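Local coordinates for LYND (Lyngbya aestuarii, PDB 4V1T), which probably uses ATP and magnesium to turn side chains of a precursor peptide into heterocycles, as a YcaO-type cyclodehydratase, at residues B[528-532]-B[548-552]; B[713-718]-B[730-735]; B[5-10]-B[79-84]; B[38-42]-B[71-75]; B[160-164]-B[240-244]. One frame throughout, in Å; residues are numbered along the deposited sequence.

Contact 1: residues B[528-532]-B[548-552]. With MG (magnesium ion), chain O; PO4 (phosphate ion), chain P.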
# COMPACT_ATOMS: atom_id res chain seq x y z
N ASP B 528 -14.71 5.30 30.32
CA ASP B 528 -15.29 5.71 29.05
C ASP B 528 -14.21 6.30 28.13
O ASP B 528 -13.06 6.46 28.54
CB ASP B 528 -16.44 6.72 29.26
CG ASP B 528 -16.01 7.98 29.99
OD1 ASP B 528 -14.87 8.45 29.79
OD2 ASP B 528 -16.83 8.51 30.75
N SER B 529 -14.60 6.62 26.90
CA SER B 529 -13.67 7.06 25.88
C SER B 529 -13.59 8.58 25.77
O SER B 529 -12.83 9.10 24.97
CB SER B 529 -14.05 6.46 24.52
OG SER B 529 -15.32 6.93 24.09
N ASN B 530 -14.37 9.29 26.57
CA ASN B 530 -14.43 10.75 26.47
C ASN B 530 -13.15 11.44 26.95
O ASN B 530 -12.74 11.29 28.10
CB ASN B 530 -15.63 11.29 27.25
CG ASN B 530 -15.90 12.75 26.94
OD1 ASN B 530 -15.36 13.29 25.96
ND2 ASN B 530 -16.72 13.40 27.76
N GLY B 531 -12.53 12.20 26.06
CA GLY B 531 -11.28 12.88 26.35
C GLY B 531 -10.08 12.07 25.92
O GLY B 531 -8.95 12.55 25.95
N ASN B 532 -10.31 10.82 25.53
CA ASN B 532 -9.25 9.97 25.05
C ASN B 532 -8.85 10.40 23.65
O ASN B 532 -9.71 10.64 22.79
CB ASN B 532 -9.66 8.50 25.01
CG ASN B 532 -9.94 7.94 26.39
OD1 ASN B 532 -10.63 8.57 27.21
ND2 ASN B 532 -9.41 6.75 26.65
N GLU B 548 -12.28 17.29 22.43
CA GLU B 548 -13.32 16.29 22.52
C GLU B 548 -14.22 16.63 23.71
O GLU B 548 -15.43 16.65 23.58
CB GLU B 548 -12.75 14.89 22.65
CG GLU B 548 -13.82 13.80 22.56
CD GLU B 548 -13.24 12.46 22.19
OE1 GLU B 548 -12.75 11.76 23.09
OE2 GLU B 548 -13.26 12.12 21.00
N LEU B 549 -13.63 16.92 24.86
CA LEU B 549 -14.41 17.26 26.05
C LEU B 549 -15.38 18.44 25.83
O LEU B 549 -16.54 18.37 26.23
CB LEU B 549 -13.48 17.58 27.22
CG LEU B 549 -12.61 16.43 27.75
CD1 LEU B 549 -11.91 16.87 29.02
CD2 LEU B 549 -13.41 15.17 28.03
N VAL B 550 -14.92 19.51 25.19
CA VAL B 550 -15.77 20.68 24.97
C VAL B 550 -16.84 20.34 23.94
O VAL B 550 -17.95 20.87 23.98
CB VAL B 550 -14.98 21.94 24.50
CG1 VAL B 550 -15.93 23.11 24.20
CG2 VAL B 550 -13.95 22.37 25.55
N GLU B 551 -16.50 19.45 23.02
CA GLU B 551 -17.46 18.96 22.04
C GLU B 551 -18.64 18.27 22.73
O GLU B 551 -19.79 18.59 22.44
CB GLU B 551 -16.79 17.98 21.07
CG GLU B 551 -17.72 17.24 20.11
CD GLU B 551 -17.06 16.01 19.53
OE1 GLU B 551 -15.90 16.10 19.09
OE2 GLU B 551 -17.70 14.94 19.54
N ARG B 552 -18.34 17.34 23.63
CA ARG B 552 -19.39 16.55 24.28
C ARG B 552 -20.22 17.42 25.22
O ARG B 552 -21.44 17.27 25.30
CB ARG B 552 -18.83 15.38 25.09
CG ARG B 552 -17.63 14.68 24.51
CD ARG B 552 -17.91 13.89 23.26
NE ARG B 552 -17.10 12.67 23.25
CZ ARG B 552 -16.88 11.91 22.20
NH1 ARG B 552 -17.37 12.23 21.02
NH2 ARG B 552 -16.13 10.83 22.33
MG MG O . -12.46 10.41 19.99
P PO4 P . -15.35 9.38 18.68
O1 PO4 P . -16.56 8.95 19.49
O2 PO4 P . -14.22 9.74 19.60
O3 PO4 P . -15.74 10.56 17.82
O4 PO4 P . -14.91 8.19 17.84
O HOH W 1 -17.26 16.49 28.11
O HOH W 2 -10.56 11.25 20.42
O HOH W 3 -11.81 9.33 21.68
O HOH W 4 -11.42 8.88 18.97
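Ser529 opens a type II beta turn: its O accepts from Asn532 N within the turn and lies 3.3 Å from Glu548 OE1, another acceptor, without a bond. Next comes Asn530, with CG anti to its own N (chi1 -168°), which carries the amide in between Leu549 and Arg552. Its OD1 lies 3.4 Å from CD2 of Leu549 and takes a bent bond from NE of Arg552 (3.3 Å, 141° at the hydrogen); the donor stands well above the carbonyl plane rather than on a lone pair. The ND2 end reaches a water that in turn donates to O of Leu549. At Gly531 phi is positive, and a CB here would run into CD2 of Leu549. Its N bonds to the anti lone pair of Glu548 OE1 at 3.0 Å, while OE2 of Glu548 binds magnesium at 2.1 Å and the side chain also touches the bound ADP. Asn532 O accepts from two of the metal's waters, the shorter bond 2.6 Å, and so lies in the second shell of the magnesium. Arg552 NH2 makes a weak bond to a phosphate oxygen, and CG of Glu548 covers one guanidinium face. Around it, helix 538-561 supplies the metal ligand Glu548, strand 532-535 leads off from the turn, and Gly531 pairs through its backbone with Val732 of strand 728-733, whose Lys731 bonds to Asn532 OD1.

Contact 2: residues B[713-718]-B[730-735]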
# COMPACT_ATOMS: atom_id res chain seq x y z
N LEU B 713 -12.60 25.47 36.11
CA LEU B 713 -12.43 24.06 35.77
C LEU B 713 -10.96 23.65 35.71
O LEU B 713 -10.12 24.34 35.13
CB LEU B 713 -13.08 23.78 34.41
CG LEU B 713 -14.59 24.04 34.33
CD1 LEU B 713 -15.09 23.90 32.90
CD2 LEU B 713 -15.36 23.09 35.24
N GLU B 714 -10.65 22.51 36.34
CA GLU B 714 -9.30 21.95 36.33
C GLU B 714 -9.16 20.92 35.21
O GLU B 714 -10.08 20.16 34.94
CB GLU B 714 -9.00 21.31 37.69
CG GLU B 714 -7.61 20.72 37.82
CD GLU B 714 -7.33 20.20 39.22
OE1 GLU B 714 -8.30 19.80 39.90
OE2 GLU B 714 -6.15 20.20 39.63
N THR B 715 -8.00 20.90 34.56
CA THR B 715 -7.76 19.96 33.46
C THR B 715 -6.63 18.98 33.80
O THR B 715 -5.49 19.38 34.02
CB THR B 715 -7.40 20.69 32.15
OG1 THR B 715 -5.99 20.90 32.08
CG2 THR B 715 -8.13 22.01 32.05
N LEU B 716 -6.97 17.69 33.87
CA LEU B 716 -6.01 16.65 34.20
C LEU B 716 -5.61 15.86 32.97
O LEU B 716 -6.32 15.87 31.96
CB LEU B 716 -6.60 15.69 35.24
CG LEU B 716 -6.91 16.25 36.63
CD1 LEU B 716 -7.62 15.21 37.48
CD2 LEU B 716 -5.66 16.76 37.33
N VAL B 717 -4.48 15.15 33.06
CA VAL B 717 -4.03 14.28 31.98
C VAL B 717 -3.46 12.98 32.53
O VAL B 717 -2.66 13.00 33.47
CB VAL B 717 -2.93 14.95 31.13
CG1 VAL B 717 -2.63 14.10 29.92
CG2 VAL B 717 -3.35 16.35 30.71
N ILE B 718 -3.87 11.86 31.93
CA ILE B 718 -3.22 10.59 32.18
C ILE B 718 -2.60 10.07 30.88
O ILE B 718 -3.29 9.81 29.89
CB ILE B 718 -4.18 9.54 32.80
CG1 ILE B 718 -3.49 8.18 32.93
CG2 ILE B 718 -5.48 9.44 32.03
CD1 ILE B 718 -2.27 8.17 33.84
N VAL B 730 -3.45 9.70 25.28
CA VAL B 730 -3.79 10.27 26.59
C VAL B 730 -5.29 10.23 26.84
O VAL B 730 -6.08 10.06 25.92
CB VAL B 730 -3.36 11.73 26.71
CG1 VAL B 730 -1.85 11.86 26.56
CG2 VAL B 730 -4.08 12.58 25.68
N LYS B 731 -5.66 10.38 28.10
CA LYS B 731 -7.03 10.70 28.45
C LYS B 731 -7.01 12.02 29.20
O LYS B 731 -6.36 12.13 30.24
CB LYS B 731 -7.68 9.61 29.30
CG LYS B 731 -9.10 9.95 29.77
CD LYS B 731 -9.78 8.78 30.44
CE LYS B 731 -11.27 9.05 30.69
NZ LYS B 731 -12.07 8.96 29.43
N VAL B 732 -7.69 13.02 28.64
CA VAL B 732 -7.84 14.31 29.28
C VAL B 732 -9.16 14.35 30.04
O VAL B 732 -10.20 13.99 29.49
CB VAL B 732 -7.82 15.45 28.26
CG1 VAL B 732 -7.82 16.79 28.96
CG2 VAL B 732 -6.60 15.31 27.34
N THR B 733 -9.10 14.80 31.30
CA THR B 733 -10.28 14.87 32.15
C THR B 733 -10.42 16.26 32.75
O THR B 733 -9.50 16.75 33.39
CB THR B 733 -10.20 13.84 33.29
OG1 THR B 733 -10.28 12.53 32.73
CG2 THR B 733 -11.37 14.03 34.29
N VAL B 734 -11.59 16.87 32.54
CA VAL B 734 -11.92 18.16 33.11
C VAL B 734 -13.18 18.01 33.96
O VAL B 734 -14.29 18.14 33.45
CB VAL B 734 -12.12 19.24 32.03
CG1 VAL B 734 -12.42 20.58 32.67
CG2 VAL B 734 -10.87 19.37 31.15
N PRO B 735 -13.01 17.73 35.26
CA PRO B 735 -14.16 17.46 36.13
C PRO B 735 -15.21 18.57 36.09
O PRO B 735 -14.88 19.73 36.29
CB PRO B 735 -13.53 17.36 37.51
CG PRO B 735 -12.14 16.90 37.25
CD PRO B 735 -11.74 17.60 35.99
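The flat groups that meet between Leu716 and Thr733, and between Ile718 and Lys731, are the peptide groups of an antiparallel beta hairpin. Thr733 O takes the N-H of Leu716 at 2.7 Å, with the donor tilted only 19° from the carbonyl plane; the return bond, Thr733 N to Leu716 O at 3.1 Å, is less regular, its donor standing 41° out of the carbonyl plane of Leu716. Ile718 and Lys731 form the second hydrogen-bonded pair, and Val717 faces Val732 as the non-hydrogen-bonded pair between.

On one face of the hairpin lie Leu716, Ile718, Lys731 and Thr733. Here Ile718 puts CG2 between its N and carbonyl carbon (CG1 is anti to N, chi1 175°), and that methyl lands 3.5 Å from CB of Lys731. At the end of the lysine chain NZ bonds to Asn532 OD1 and Asn530 O and makes a salt bridge with Asp528. Val717 and Val732 occupy the other face, the side on which helix 538-561 packs: Val730 touches Leu538 and Ala541, and Thr715 touches Phe546. The outer edges are both taken, since Val717 pairs by its backbone with Trp497 of strand 491-498, and Val730 with Ala533 of strand 532-535. The hairpin thus sits inside the YcaO sheet.

Past these pairs, Val734 lies alongside Thr715, CG2 to CB 3.8 Å, and its CG1 meets CB of Leu713. Glu714 O receives a CA-H...O contact from Val734 CA at 3.3 Å, while the ring carbon CD of Pro735 comes to 3.2 Å of the same oxygen.

Contact 3: residues B[5-10]-B[79-84]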
# COMPACT_ATOMS: atom_id res chain seq x y z
N PRO B 5 43.45 -23.26 -3.67
CA PRO B 5 41.99 -23.15 -3.68
C PRO B 5 41.44 -22.81 -5.06
O PRO B 5 42.13 -22.19 -5.86
CB PRO B 5 41.72 -22.01 -2.70
CG PRO B 5 42.92 -21.15 -2.79
CD PRO B 5 44.07 -22.09 -3.02
N LEU B 6 40.21 -23.22 -5.33
CA LEU B 6 39.60 -22.97 -6.62
C LEU B 6 38.95 -21.59 -6.68
O LEU B 6 38.21 -21.20 -5.78
CB LEU B 6 38.57 -24.06 -6.92
CG LEU B 6 39.15 -25.47 -7.04
CD1 LEU B 6 38.03 -26.48 -7.08
CD2 LEU B 6 40.04 -25.59 -8.27
N LEU B 7 39.25 -20.86 -7.75
CA LEU B 7 38.69 -19.54 -7.97
C LEU B 7 37.48 -19.63 -8.90
O LEU B 7 37.45 -20.44 -9.82
CB LEU B 7 39.73 -18.61 -8.58
CG LEU B 7 40.98 -18.36 -7.75
CD1 LEU B 7 41.96 -17.53 -8.56
CD2 LEU B 7 40.63 -17.66 -6.44
N GLN B 8 36.49 -18.80 -8.64
CA GLN B 8 35.34 -18.72 -9.51
C GLN B 8 34.56 -17.43 -9.31
O GLN B 8 34.47 -16.91 -8.19
CB GLN B 8 34.40 -19.92 -9.30
CG GLN B 8 33.69 -19.96 -7.96
CD GLN B 8 32.58 -21.00 -7.91
OE1 GLN B 8 32.17 -21.58 -8.92
NE2 GLN B 8 32.07 -21.24 -6.71
N ILE B 9 34.03 -16.91 -10.40
CA ILE B 9 33.01 -15.89 -10.31
C ILE B 9 31.83 -16.56 -9.63
O ILE B 9 31.48 -17.71 -9.92
CB ILE B 9 32.60 -15.34 -11.68
CG1 ILE B 9 33.80 -14.72 -12.40
CG2 ILE B 9 31.51 -14.29 -11.52
CD1 ILE B 9 34.47 -13.57 -11.66
N GLN B 10 31.22 -15.85 -8.70
CA GLN B 10 30.20 -16.45 -7.86
C GLN B 10 29.11 -17.12 -8.68
O GLN B 10 28.61 -16.53 -9.63
CB GLN B 10 29.62 -15.42 -6.88
CG GLN B 10 29.43 -14.00 -7.38
CD GLN B 10 29.62 -13.01 -6.24
OE1 GLN B 10 30.45 -13.22 -5.35
NE2 GLN B 10 28.84 -11.94 -6.25
N GLY B 79 33.53 -7.69 -5.19
CA GLY B 79 32.65 -8.73 -4.68
C GLY B 79 32.15 -9.72 -5.71
O GLY B 79 31.17 -10.40 -5.48
N TYR B 80 32.83 -9.81 -6.85
CA TYR B 80 32.45 -10.72 -7.93
C TYR B 80 33.17 -12.06 -7.81
O TYR B 80 32.65 -13.08 -8.23
CB TYR B 80 32.76 -10.11 -9.29
CG TYR B 80 31.95 -8.88 -9.60
CD1 TYR B 80 30.60 -8.98 -9.89
CD2 TYR B 80 32.53 -7.62 -9.62
CE1 TYR B 80 29.84 -7.87 -10.18
CE2 TYR B 80 31.77 -6.50 -9.92
CZ TYR B 80 30.43 -6.63 -10.20
OH TYR B 80 29.66 -5.53 -10.50
N LEU B 81 34.37 -12.03 -7.26
CA LEU B 81 35.20 -13.23 -7.18
C LEU B 81 35.05 -13.86 -5.81
O LEU B 81 34.85 -13.15 -4.82
CB LEU B 81 36.67 -12.90 -7.45
CG LEU B 81 37.62 -14.09 -7.60
CD1 LEU B 81 37.36 -14.83 -8.89
CD2 LEU B 81 39.07 -13.61 -7.54
N THR B 82 35.16 -15.18 -5.75
CA THR B 82 35.14 -15.89 -4.48
C THR B 82 35.85 -17.23 -4.58
O THR B 82 36.06 -17.76 -5.67
CB THR B 82 33.70 -16.10 -3.96
OG1 THR B 82 33.73 -16.69 -2.65
CG2 THR B 82 32.89 -17.01 -4.90
N GLU B 83 36.22 -17.75 -3.43
CA GLU B 83 36.73 -19.10 -3.32
C GLU B 83 35.58 -20.08 -3.54
O GLU B 83 34.46 -19.85 -3.07
CB GLU B 83 37.34 -19.31 -1.93
CG GLU B 83 38.50 -20.28 -1.87
CD GLU B 83 38.87 -20.62 -0.44
OE1 GLU B 83 38.46 -19.87 0.48
OE2 GLU B 83 39.55 -21.65 -0.23
N ALA B 84 35.83 -21.17 -4.26
CA ALA B 84 34.81 -22.19 -4.43
C ALA B 84 34.83 -23.17 -3.27
O ALA B 84 35.89 -23.46 -2.71
CB ALA B 84 35.00 -22.92 -5.74
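Gln8 and Thr82 form the central hydrogen-bonded pair of two antiparallel strands, 6-9 and 81-83, which pair within the winged helix-turn-helix domain, in a small sheet completed by strand 50-51. Gln8 N gives to Thr82 O at 3.2 Å, and Thr82 N returns to Gln8 O; Ala84 N to Leu6 O (2.8 Å) and Gln10 N to Tyr80 O (3.2 Å) extend the pairing at the two ends. Side chains fill in around this frame. The extended chain of Gln8 brings NE2 to 3.5 Å from CB of Ala84, while Leu81 lays CD1 over the carbonyl of Gln8 and crosses Ile9 at about a right angle, CD1 to CD1 4.2 Å. In Gln10, CG stands between the backbone N and the carbonyl carbon (chi1 37°) and the chain bends at chi2, which brings CG over Tyr80 O at 3.5 Å and the amide close to the carbonyl of Gly79. With an alanine here, the amide and CG lost would probably open a gap above Tyr80 O and leave Gly79 O without the group that covers it.

Further out, helix 65-78 lies against the face with Leu7: Leu72 touches both Leu7 and Leu81, and Leu75 meets Ile9. That helix stops in a Schellman motif at Gly79, whose positive phi (88°) turns the chain, through Tyr80, toward strand 81-83. At the far end, Pro5 rests its CB on Glu83, 3.3 Å from OE2.

Contact 4: residues B[38-42]-B[71-75]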
# COMPACT_ATOMS: atom_id res chain seq x y z
N LEU B 38 40.80 -7.97 -20.93
CA LEU B 38 41.29 -8.98 -19.99
C LEU B 38 40.17 -9.77 -19.32
O LEU B 38 40.34 -10.95 -19.00
CB LEU B 38 42.16 -8.33 -18.92
CG LEU B 38 43.51 -7.82 -19.43
CD1 LEU B 38 44.17 -6.93 -18.38
CD2 LEU B 38 44.43 -8.99 -19.80
N TYR B 39 39.04 -9.13 -19.09
CA TYR B 39 37.90 -9.83 -18.51
C TYR B 39 37.41 -10.91 -19.46
O TYR B 39 37.23 -12.05 -19.07
CB TYR B 39 36.77 -8.85 -18.15
CG TYR B 39 36.99 -8.06 -16.88
CD1 TYR B 39 37.55 -8.64 -15.76
CD2 TYR B 39 36.61 -6.73 -16.80
CE1 TYR B 39 37.75 -7.91 -14.60
CE2 TYR B 39 36.79 -6.00 -15.64
CZ TYR B 39 37.36 -6.59 -14.55
OH TYR B 39 37.55 -5.87 -13.39
N CYS B 40 37.20 -10.55 -20.72
CA CYS B 40 36.76 -11.54 -21.71
C CYS B 40 37.72 -12.72 -21.73
O CYS B 40 37.33 -13.87 -21.90
CB CYS B 40 36.68 -10.91 -23.09
SG CYS B 40 35.61 -9.46 -23.17
N GLN B 41 39.00 -12.40 -21.55
CA GLN B 41 40.06 -13.37 -21.63
C GLN B 41 40.11 -14.32 -20.43
O GLN B 41 40.37 -15.52 -20.58
CB GLN B 41 41.39 -12.63 -21.76
CG GLN B 41 42.49 -13.41 -22.40
CD GLN B 41 43.35 -12.55 -23.30
OE1 GLN B 41 43.52 -11.35 -23.05
NE2 GLN B 41 43.88 -13.15 -24.35
N ILE B 42 39.86 -13.78 -19.25
CA ILE B 42 40.07 -14.50 -17.99
C ILE B 42 38.80 -15.13 -17.44
O ILE B 42 38.83 -16.19 -16.82
CB ILE B 42 40.68 -13.55 -16.94
CG1 ILE B 42 42.08 -13.10 -17.40
CG2 ILE B 42 40.78 -14.23 -15.57
CD1 ILE B 42 42.63 -11.90 -16.65
N VAL B 71 43.71 -8.22 -12.03
CA VAL B 71 42.33 -8.45 -12.44
C VAL B 71 41.52 -9.11 -11.32
O VAL B 71 40.40 -8.69 -11.02
CB VAL B 71 42.26 -9.33 -13.71
CG1 VAL B 71 40.84 -9.82 -13.98
CG2 VAL B 71 42.77 -8.55 -14.91
N LEU B 72 42.09 -10.13 -10.70
CA LEU B 72 41.40 -10.85 -9.64
C LEU B 72 41.21 -9.98 -8.41
O LEU B 72 40.19 -10.09 -7.73
CB LEU B 72 42.15 -12.13 -9.26
CG LEU B 72 42.35 -13.13 -10.41
CD1 LEU B 72 43.08 -14.37 -9.92
CD2 LEU B 72 41.04 -13.50 -11.09
N GLU B 73 42.17 -9.10 -8.13
CA GLU B 73 42.04 -8.23 -6.97
C GLU B 73 40.87 -7.33 -7.15
O GLU B 73 40.13 -7.06 -6.23
CB GLU B 73 43.28 -7.37 -6.75
CG GLU B 73 44.55 -8.19 -6.63
CD GLU B 73 45.40 -7.84 -5.43
OE1 GLU B 73 44.93 -7.09 -4.55
OE2 GLU B 73 46.55 -8.32 -5.36
N ARG B 74 40.73 -6.83 -8.35
CA ARG B 74 39.64 -5.94 -8.65
C ARG B 74 38.31 -6.66 -8.50
O ARG B 74 37.39 -6.12 -7.93
CB ARG B 74 39.78 -5.43 -10.07
CG ARG B 74 39.84 -3.93 -10.17
CD ARG B 74 39.95 -3.51 -11.60
NE ARG B 74 38.89 -2.60 -11.92
CZ ARG B 74 38.90 -1.34 -11.57
NH1 ARG B 74 39.91 -0.84 -10.91
NH2 ARG B 74 37.88 -0.57 -11.89
N LEU B 75 38.23 -7.86 -9.05
CA LEU B 75 37.00 -8.64 -8.99
C LEU B 75 36.67 -8.98 -7.55
O LEU B 75 35.55 -8.89 -7.13
CB LEU B 75 37.12 -9.91 -9.81
CG LEU B 75 37.17 -9.69 -11.31
CD1 LEU B 75 37.57 -10.95 -12.01
CD2 LEU B 75 35.83 -9.21 -11.83
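Val71 meets three residues of helix 37-42 and uses both methyls. CG2, anti to the carbonyl carbon, reaches CB of Leu38 at 4.1 Å, and it also meets CD1 of Ile42 at 3.8 Å in a tip-to-tip approach of the two chains. CG1, on the branch anti to N (chi1 168°), touches CD1 of Ile42 too and comes within 3.7 Å of CE1 on the Tyr39 ring. All of this is apolar contact.

One turn on, Arg74 sends its chain across the Tyr39 side chain at about a right angle. Its CD lies 3.8 Å from OH of Tyr39, and the hydroxyl sits at the edge of the guanidinium, near its plane, although ring and guanidinium are turned 42° against each other. The two do not bond to each other here. Both have partners outside the two segments, acidic side chains on the chain of another protein: Tyr39 OH makes a hydrogen bond there, and Arg74 NE a salt bridge. That is consistent with a peptide-recognition role, as in the winged-helix domains that bind leader peptides of such precursors.

Leu75 closes the segment. Its CD2 packs 3.6 Å from CE1 of Tyr39, so the ring carbon is met by both Val71 and Leu75 along one side of helix 65-78.

The two short helical segments run almost at right angles (95°), the axes of the two segments 11.7 Å apart at their closest, with these side chains bridging the distance. Strand 31-35 adds Leu34, which touches both Tyr39 and Leu75, while Leu72 and Leu75 turn to strands 6-9 and 81-83.

Contact 5: residues B[160-164]-B[240-244]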
# COMPACT_ATOMS: atom_id res chain seq x y z
N ASP B 160 -0.28 -24.61 17.84
CA ASP B 160 -0.83 -23.30 18.19
C ASP B 160 0.24 -22.48 18.88
O ASP B 160 1.03 -23.01 19.66
CB ASP B 160 -2.06 -23.46 19.09
CG ASP B 160 -2.90 -22.20 19.15
OD1 ASP B 160 -3.79 -22.03 18.29
OD2 ASP B 160 -2.66 -21.37 20.05
N TYR B 161 0.26 -21.17 18.59
CA TYR B 161 1.28 -20.29 19.15
C TYR B 161 1.01 -19.85 20.59
O TYR B 161 1.82 -19.16 21.19
CB TYR B 161 1.45 -19.06 18.26
CG TYR B 161 2.47 -19.26 17.14
CD1 TYR B 161 2.52 -20.44 16.42
CD2 TYR B 161 3.38 -18.27 16.82
CE1 TYR B 161 3.45 -20.62 15.40
CE2 TYR B 161 4.31 -18.44 15.82
CZ TYR B 161 4.34 -19.62 15.11
OH TYR B 161 5.26 -19.78 14.10
N LEU B 162 -0.13 -20.26 21.14
CA LEU B 162 -0.45 -19.96 22.54
C LEU B 162 -0.44 -21.23 23.39
O LEU B 162 -1.00 -21.25 24.49
CB LEU B 162 -1.81 -19.26 22.65
CG LEU B 162 -1.87 -17.80 22.20
CD1 LEU B 162 -3.30 -17.27 22.34
CD2 LEU B 162 -0.91 -16.93 22.99
N GLN B 163 0.22 -22.27 22.91
CA GLN B 163 0.40 -23.48 23.71
C GLN B 163 1.14 -23.13 25.00
O GLN B 163 2.24 -22.60 24.95
CB GLN B 163 1.19 -24.54 22.94
CG GLN B 163 0.37 -25.34 21.94
CD GLN B 163 -0.51 -26.38 22.62
OE1 GLN B 163 -0.65 -26.39 23.83
NE2 GLN B 163 -1.09 -27.28 21.83
N PRO B 164 0.54 -23.45 26.17
CA PRO B 164 1.14 -23.02 27.44
C PRO B 164 2.56 -23.53 27.69
O PRO B 164 3.29 -22.91 28.46
CB PRO B 164 0.16 -23.58 28.50
CG PRO B 164 -0.71 -24.54 27.80
CD PRO B 164 -0.77 -24.08 26.37
N GLY B 240 -4.71 -20.13 28.88
CA GLY B 240 -4.65 -21.32 28.05
C GLY B 240 -4.95 -21.07 26.58
O GLY B 240 -4.89 -19.93 26.11
N CYS B 241 -5.26 -22.13 25.83
CA CYS B 241 -5.55 -22.04 24.39
C CYS B 241 -6.37 -23.20 23.85
O CYS B 241 -6.41 -24.26 24.46
CB CYS B 241 -4.23 -22.00 23.60
SG CYS B 241 -3.54 -23.58 22.99
N LEU B 242 -7.00 -23.02 22.68
CA LEU B 242 -7.48 -24.18 21.94
C LEU B 242 -7.19 -24.30 20.43
O LEU B 242 -7.60 -23.49 19.63
CB LEU B 242 -8.96 -24.43 22.21
CG LEU B 242 -9.94 -23.33 21.85
CD1 LEU B 242 -10.25 -23.36 20.37
CD2 LEU B 242 -11.23 -23.47 22.65
N PRO B 243 -6.48 -25.44 20.08
CA PRO B 243 -6.42 -25.89 18.70
C PRO B 243 -6.86 -25.05 17.52
O PRO B 243 -6.41 -23.93 17.40
CB PRO B 243 -7.23 -27.19 18.79
CG PRO B 243 -6.84 -27.75 20.16
CD PRO B 243 -6.02 -26.66 20.85
N THR B 244 -7.68 -25.61 16.63
CA THR B 244 -8.06 -25.00 15.37
C THR B 244 -7.17 -25.38 14.19
O THR B 244 -7.28 -24.79 13.15
CB THR B 244 -8.29 -23.46 15.51
OG1 THR B 244 -9.59 -23.14 15.03
CG2 THR B 244 -7.25 -22.59 14.77
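Cys241 lies against a type I beta turn running from Asp160 to Gln163, whose first residue also makes an Asx turn, and it is this cysteine that carries most of the contact between two loops. The apolar part is small: CB of Cys241 packs on CB of Leu162 at 3.8 Å, and its SG lies loosely by CD of Pro164.

The polar part belongs mainly to the turn. Asp160 holds its CG anti to N (chi1 -163°), which swings OD2 back to accept the N-H of Leu162 at 3.0 Å, on the anti side of the carboxylate and 31° out of its plane. The same oxygen takes a salt bridge from Arg215. Replacing Asp160 by an alanine would probably leave Leu162 N and the charge of Arg215 without their mate.

Across the loops the remaining approaches are close but unbonded. Asp160 OD1 faces Pro243 O at 3.4 Å, two acceptors. The contact places the loop after strand 154-157 beside the loop before helix 250-275, with Leu162 also resting on helix 204-213. Cys241 CB ends 3.4 Å from Leu162 O, and SG stands 3.8 Å from Asp160 OD2.

Along the chain the order is contact 3, with contact 4 nested inside its loop, then contact 5, contact 1 and contact 2. Contacts 3 and 4 lie 12 Å apart, centre to centre, in the winged-helix domain and share helix 65-78: Tyr80 N probably bonds to Leu75 O where that helix runs into strand 81-83. Contacts 1 and 2, 10 Å apart, belong to the YcaO domain, and touch where Leu549 packs on Val734 and where Lys731 reaches the turn of contact 1. The two pairs sit on opposite sides of the chain's centre, about 67 to 72 Å apart, with contact 5 between, 38 to 58 Å from each. Peptide recognition and nucleotide chemistry are thus probably handled in separate regions.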